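Local structure of hydratase ChsH2 (Mycobacterium tuberculosis SUMu008, 4W78) at residues L11-P17 and A86-F92; T23-D29 and N51-D55. The protein pairs with ChsH1 to form a MaoC-like enoyl-CoA hydratase of cholesterol catabolism, which probably adds water across the double bond of a steroid-derived enoyl-CoA. All coordinates share one frame; numbering follows the deposited sequence.

Contact 1: L11-P17 and A86-F92; sequences LKLYGDP and AYDTVTF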
loop_
_atom_site.group_PDB
_atom_site.type_symbol
_atom_site.label_atom_id
_atom_site.label_comp_id
_atom_site.label_asym_id
_atom_site.label_seq_id
_atom_site.Cartn_x
_atom_site.Cartn_y
_atom_site.Cartn_z
ATOM N N LEU F 11 -6.375 -13.684 21.157
ATOM C CA LEU F 11 -6.633 -13.084 19.845
ATOM C C LEU F 11 -6.189 -14.044 18.745
ATOM O O LEU F 11 -5.023 -14.420 18.686
ATOM C CB LEU F 11 -5.901 -11.752 19.691
ATOM C CG LEU F 11 -5.964 -11.133 18.289
ATOM C CD1 LEU F 11 -7.392 -10.762 17.911
ATOM C CD2 LEU F 11 -5.027 -9.933 18.189
ATOM N N LYS F 12 -7.123 -14.449 17.888
ATOM C CA LYS F 12 -6.792 -15.311 16.754
ATOM C C LYS F 12 -6.836 -14.526 15.454
ATOM O O LYS F 12 -7.845 -13.894 15.134
ATOM C CB LYS F 12 -7.760 -16.498 16.665
ATOM C CG LYS F 12 -7.615 -17.519 17.771
ATOM C CD LYS F 12 -8.636 -18.638 17.623
ATOM C CE LYS F 12 -8.570 -19.263 16.239
ATOM N NZ LYS F 12 -9.489 -20.431 16.138
ATOM N N LEU F 13 -5.743 -14.588 14.705
ATOM C CA LEU F 13 -5.633 -13.878 13.438
ATOM C C LEU F 13 -5.320 -14.833 12.298
ATOM O O LEU F 13 -4.356 -15.596 12.360
ATOM C CB LEU F 13 -4.561 -12.795 13.527
ATOM C CG LEU F 13 -4.913 -11.639 14.477
ATOM C CD1 LEU F 13 -3.775 -10.629 14.540
ATOM C CD2 LEU F 13 -6.203 -10.972 14.058
ATOM N N TYR F 14 -6.147 -14.781 11.260
ATOM C CA TYR F 14 -5.957 -15.601 10.070
ATOM C C TYR F 14 -5.054 -14.855 9.115
ATOM O O TYR F 14 -5.396 -13.768 8.641
ATOM C CB TYR F 14 -7.309 -15.856 9.411
ATOM C CG TYR F 14 -7.279 -16.763 8.200
ATOM C CD1 TYR F 14 -6.670 -18.010 8.250
ATOM C CD2 TYR F 14 -7.911 -16.389 7.016
ATOM C CE1 TYR F 14 -6.672 -18.853 7.142
ATOM C CE2 TYR F 14 -7.917 -17.224 5.905
ATOM C CZ TYR F 14 -7.296 -18.452 5.975
ATOM O OH TYR F 14 -7.309 -19.282 4.879
ATOM N N GLY F 15 -3.893 -15.436 8.842
ATOM C CA GLY F 15 -2.931 -14.825 7.943
ATOM C C GLY F 15 -3.212 -15.118 6.485
ATOM O O GLY F 15 -2.446 -15.821 5.829
ATOM N N ASP F 16 -4.316 -14.592 5.965
ATOM C CA ASP F 16 -4.557 -14.754 4.542
ATOM C C ASP F 16 -3.617 -13.832 3.761
ATOM O O ASP F 16 -2.993 -12.933 4.338
ATOM C CB ASP F 16 -6.047 -14.625 4.169
ATOM C CG ASP F 16 -6.616 -13.235 4.350
ATOM O OD1 ASP F 16 -5.873 -12.264 4.576
ATOM O OD2 ASP F 16 -7.858 -13.124 4.222
ATOM N N PRO F 17 -3.459 -14.079 2.460
ATOM C CA PRO F 17 -2.491 -13.256 1.724
ATOM C C PRO F 17 -2.788 -11.762 1.798
ATOM O O PRO F 17 -1.844 -10.974 1.882
ATOM C CB PRO F 17 -2.607 -13.791 0.292
ATOM C CG PRO F 17 -3.000 -15.215 0.478
ATOM C CD PRO F 17 -3.933 -15.221 1.654
ATOM N N ALA F 86 1.262 -17.723 4.789
ATOM C CA ALA F 86 -0.107 -17.574 4.307
ATOM C C ALA F 86 -0.943 -18.784 4.714
ATOM O O ALA F 86 -0.489 -19.935 4.620
ATOM C CB ALA F 86 -0.139 -17.383 2.784
ATOM N N TYR F 87 -2.149 -18.479 5.196
ATOM C CA TYR F 87 -3.174 -19.440 5.624
ATOM C C TYR F 87 -2.986 -20.027 7.013
ATOM O O TYR F 87 -3.849 -20.770 7.491
ATOM C CB TYR F 87 -3.410 -20.547 4.590
ATOM C CG TYR F 87 -3.647 -19.991 3.213
ATOM C CD1 TYR F 87 -4.748 -19.191 2.949
ATOM C CD2 TYR F 87 -2.758 -20.257 2.181
ATOM C CE1 TYR F 87 -4.968 -18.677 1.681
ATOM C CE2 TYR F 87 -2.961 -19.746 0.911
ATOM C CZ TYR F 87 -4.064 -18.952 0.669
ATOM O OH TYR F 87 -4.277 -18.450 -0.591
ATOM N N ASP F 88 -1.872 -19.700 7.661
ATOM C CA ASP F 88 -1.700 -20.063 9.059
ATOM C C ASP F 88 -2.530 -19.114 9.903
ATOM O O ASP F 88 -2.685 -17.931 9.576
ATOM C CB ASP F 88 -0.255 -19.891 9.533
ATOM C CG ASP F 88 0.696 -20.948 9.002
ATOM O OD1 ASP F 88 0.237 -22.004 8.517
ATOM O OD2 ASP F 88 1.933 -20.712 9.109
ATOM N N THR F 89 -3.024 -19.636 11.013
ATOM C CA THR F 89 -3.673 -18.817 12.010
ATOM C C THR F 89 -2.767 -18.745 13.223
ATOM O O THR F 89 -2.321 -19.770 13.740
ATOM C CB THR F 89 -5.024 -19.413 12.422
ATOM O OG1 THR F 89 -5.904 -19.406 11.293
ATOM C CG2 THR F 89 -5.643 -18.591 13.551
ATOM N N VAL F 90 -2.497 -17.527 13.671
ATOM C CA VAL F 90 -1.706 -17.315 14.876
ATOM C C VAL F 90 -2.637 -16.930 16.014
ATOM O O VAL F 90 -3.489 -16.051 15.869
ATOM C CB VAL F 90 -0.598 -16.266 14.656
ATOM C CG1 VAL F 90 -0.033 -15.785 15.988
ATOM C CG2 VAL F 90 0.493 -16.868 13.792
ATOM N N THR F 91 -2.499 -17.643 17.125
ATOM C CA THR F 91 -3.254 -17.357 18.331
ATOM C C THR F 91 -2.322 -16.679 19.325
ATOM O O THR F 91 -1.298 -17.240 19.713
ATOM C CB THR F 91 -3.810 -18.649 18.937
ATOM O OG1 THR F 91 -4.730 -19.244 18.014
ATOM C CG2 THR F 91 -4.529 -18.366 20.241
ATOM N N PHE F 92 -2.677 -15.458 19.712
ATOM C CA PHE F 92 -1.915 -14.714 20.704
ATOM C C PHE F 92 -2.471 -14.965 22.095
ATOM O O PHE F 92 -3.681 -14.904 22.317
ATOM C CB PHE F 92 -1.930 -13.214 20.401
ATOM C CG PHE F 92 -1.142 -12.831 19.181
ATOM C CD1 PHE F 92 0.206 -12.531 19.285
ATOM C CD2 PHE F 92 -1.740 -12.784 17.934
ATOM C CE1 PHE F 92 0.954 -12.178 18.165
ATOM C CE2 PHE F 92 -1.004 -12.433 16.804
ATOM C CZ PHE F 92 0.346 -12.136 16.920
#

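Contact 2: T23-D29 and N51-D55; sequences TALATRD and NILTD. With CD (cadmium ion), chain B.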
loop_
_atom_site.group_PDB
_atom_site.type_symbol
_atom_site.label_atom_id
_atom_site.label_comp_id
_atom_site.label_asym_id
_atom_site.label_seq_id
_atom_site.Cartn_x
_atom_site.Cartn_y
_atom_site.Cartn_z
ATOM N N THR F 23 -0.261 -5.661 5.429
ATOM C CA THR F 23 0.547 -5.264 6.580
ATOM C C THR F 23 1.992 -4.980 6.176
ATOM O O THR F 23 2.563 -3.966 6.576
ATOM C CB THR F 23 0.508 -6.284 7.719
ATOM O OG1 THR F 23 0.886 -7.580 7.252
ATOM C CG2 THR F 23 -0.903 -6.356 8.330
ATOM N N ALA F 24 2.569 -5.842 5.349
ATOM C CA ALA F 24 3.934 -5.588 4.919
ATOM C C ALA F 24 4.054 -4.237 4.238
ATOM O O ALA F 24 4.951 -3.456 4.583
ATOM C CB ALA F 24 4.434 -6.700 3.991
ATOM N N LEU F 25 3.164 -3.938 3.294
ATOM C CA LEU F 25 3.285 -2.676 2.562
ATOM C C LEU F 25 2.926 -1.458 3.416
ATOM O O LEU F 25 3.501 -0.388 3.213
ATOM C CB LEU F 25 2.526 -2.686 1.225
ATOM C CG LEU F 25 3.383 -3.221 0.074
ATOM C CD1 LEU F 25 3.807 -4.673 0.258
ATOM C CD2 LEU F 25 2.663 -3.015 -1.236
ATOM N N ALA F 26 2.016 -1.629 4.374
ATOM C CA ALA F 26 1.697 -0.530 5.285
ATOM C C ALA F 26 2.862 -0.250 6.232
ATOM O O ALA F 26 2.943 0.838 6.811
ATOM C CB ALA F 26 0.417 -0.824 6.088
ATOM N N THR F 27 3.751 -1.224 6.427
ATOM C CA THR F 27 4.965 -0.958 7.211
ATOM C C THR F 27 6.111 -0.509 6.297
ATOM O O THR F 27 7.246 -0.362 6.746
ATOM C CB THR F 27 5.428 -2.164 8.061
ATOM O OG1 THR F 27 5.844 -3.231 7.191
ATOM C CG2 THR F 27 4.319 -2.675 8.960
ATOM N N ARG F 28 5.788 -0.296 5.020
ATOM C CA ARG F 28 6.738 0.151 3.997
ATOM C C ARG F 28 7.917 -0.811 3.782
ATOM O O ARG F 28 9.044 -0.412 3.463
ATOM C CB ARG F 28 7.207 1.587 4.242
ATOM C CG ARG F 28 6.064 2.593 4.186
ATOM C CD ARG F 28 6.573 4.016 4.272
ATOM N NE ARG F 28 7.476 4.365 3.179
ATOM C CZ ARG F 28 8.646 4.970 3.356
ATOM N NH1 ARG F 28 9.042 5.281 4.586
ATOM N NH2 ARG F 28 9.424 5.268 2.318
ATOM N N ASP F 29 7.605 -2.096 3.946
ATOM C CA ASP F 29 8.531 -3.189 3.710
ATOM C C ASP F 29 8.154 -3.842 2.393
ATOM O O ASP F 29 7.134 -4.541 2.305
ATOM C CB ASP F 29 8.398 -4.188 4.856
ATOM C CG ASP F 29 9.379 -5.307 4.775
ATOM O OD1 ASP F 29 9.962 -5.558 3.693
ATOM O OD2 ASP F 29 9.569 -5.960 5.820
ATOM N N ASN F 51 6.022 -10.044 8.037
ATOM C CA ASN F 51 7.305 -9.383 8.328
ATOM C C ASN F 51 7.432 -8.977 9.797
ATOM O O ASN F 51 6.453 -9.018 10.555
ATOM C CB ASN F 51 7.551 -8.179 7.396
ATOM C CG ASN F 51 6.717 -6.947 7.764
ATOM O OD1 ASN F 51 5.679 -7.058 8.397
ATOM N ND2 ASN F 51 7.195 -5.769 7.383
ATOM N N ILE F 52 8.626 -8.591 10.217
ATOM C CA ILE F 52 8.854 -8.375 11.642
ATOM C C ILE F 52 8.236 -7.055 12.121
ATOM O O ILE F 52 7.883 -6.931 13.293
ATOM C CB ILE F 52 10.355 -8.518 12.008
ATOM C CG1 ILE F 52 10.523 -8.713 13.530
ATOM C CG2 ILE F 52 11.164 -7.349 11.464
ATOM C CD1 ILE F 52 11.917 -9.200 13.883
ATOM N N LEU F 53 8.093 -6.079 11.233
ATOM C CA LEU F 53 7.457 -4.806 11.622
ATOM C C LEU F 53 5.984 -5.053 11.922
ATOM O O LEU F 53 5.399 -4.386 12.771
ATOM C CB LEU F 53 7.607 -3.712 10.547
ATOM C CG LEU F 53 9.016 -3.119 10.329
ATOM C CD1 LEU F 53 9.921 -4.089 9.580
ATOM C CD2 LEU F 53 8.978 -1.798 9.572
ATOM N N THR F 54 5.373 -5.995 11.217
ATOM C CA THR F 54 3.990 -6.362 11.497
ATOM C C THR F 54 3.898 -7.156 12.804
ATOM O O THR F 54 2.982 -6.929 13.593
ATOM C CB THR F 54 3.388 -7.159 10.325
ATOM O OG1 THR F 54 3.307 -6.297 9.181
ATOM C CG2 THR F 54 2.010 -7.700 10.673
ATOM N N ASP F 55 4.827 -8.078 13.049
ATOM C CA ASP F 55 4.867 -8.748 14.359
ATOM C C ASP F 55 4.926 -7.746 15.521
ATOM O O ASP F 55 4.203 -7.886 16.518
ATOM C CB ASP F 55 6.051 -9.711 14.460
ATOM C CG ASP F 55 5.853 -10.971 13.646
ATOM O OD1 ASP F 55 4.717 -11.504 13.636
ATOM O OD2 ASP F 55 6.835 -11.441 13.030
HETATM CD CD CD B . 11.075 -7.693 5.535
HETATM O O HOH W 1 3.422 -8.880 6.785
HETATM O O HOH W 2 12.780 -9.041 4.676
HETATM O O HOH W 3 12.916 -5.884 5.494
#

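Contact 1: L11-P17 and A86-F92
Y14 runs its ring obliquely past the main chain of Y87, its CE1 3.4 Å from Y87 O, and brings its hydroxyl to the edge of the Y87 ring. The OH of Y14 lies 3.2 Å from CD1 of Y87, near the plane of that ring. On Y14, CG stands anti to the backbone N (chi1 -177°), which carries the ring forward along the chain toward Y87. The edge of the Y14 ring also meets T89, with CD1 of Y14 3.4 Å from T89 OG1. P17 packs farther along the same side of the Y87 ring, toward its hydroxyl, with P17 CD 3.6 Å from Y87 CE1.

Residues 11-14 and 89-92 pair as antiparallel strands. L11 pairs with F92 and L13 with V90, each through two N-H...O bonds. The shortest of the four joins F92 N to L11 O at 2.8 Å. The main-chain bonding goes on: D88 O accepts from G15 N, and G15 O accepts from Y87 N at 2.7 Å. This last donor stands above the carbonyl plane of G15.

K12 shares the sheet face of Y14, T89 and T91. K12 CG lies 3.4 Å from T91 OG1. On the face of L11, L13, V90 and F92, L13 CD1 touches the F92 ring at CE2, 4.0 Å away. L11 and L13 also pack on helix 52-67.

The chemistry divides the pairing into a main-chain seam, an apolar face toward the helix, and a polar face; beyond it the hydroxyl of Y87 is tied by its hydrogen bond to D38 of the second subunit.

Contact 2: T23-D29 and N51-D55
N51 reaches across to T27 and D29, and each atom of its side chain meets a partner. CB lies 3.4 Å from D29 OD2. A chi1 of 76° places CG between the backbone N and the carbonyl carbon, and with chi2 -23° OD1 comes to the first turn of helix 52-67. There OD1 takes the hydroxyl of T54 in its carbonyl plane, at 2.6 Å from T54 OG1. It also accepts from T54 N, which stands above that plane. ND2 spends both hydrogens on segment 23-29. N51 ND2 donates to T27 OG1 at 2.9 Å. N51 ND2 also donates to D29 OD2 at 2.8 Å, nearly straight (169°), on the anti side and tilted out of the carboxylate plane. These four bonds hold the amide orientation.

T27 OG1 in turn donates to A24 O. L53 CB packs on T27 CB at 3.7 Å. T23 OG1, also bonded to F19 O, accepts from a water that in turn accepts from N51 N.

D29 OD2 also binds the cadmium ion, at 2.3 Å, so N51 acts as a second-shell residue. H34 and two waters are further ligands.

The N-cap of helix 52-67 thus meets the C-terminal end of helix 17-26, which closes in a Schellman motif with R28 as C-prime, beside a cadmium site.

Overall arrangement
The centres of contacts 1 and 2 are 15 Å apart, and their nearest atoms about 6 Å, without touching. Along the chain the order is 11-17, 23-29, 51-55, 86-92, so both segments of contact 2 fall between those of contact 1. Strand 7-14 leads through G15 and the N-cap D16 into helix 17-26, which ends in contact 2. Helix 52-67 starts in contact 2 and then runs along the sheet, where it packs on L11 and L13 of contact 1. The antiparallel sheet and this helix fit the hot-dog fold of MaoC-like hydratases. Both contacts touch the second ChsH2 copy, and contact 2 is also packed by ChsH1.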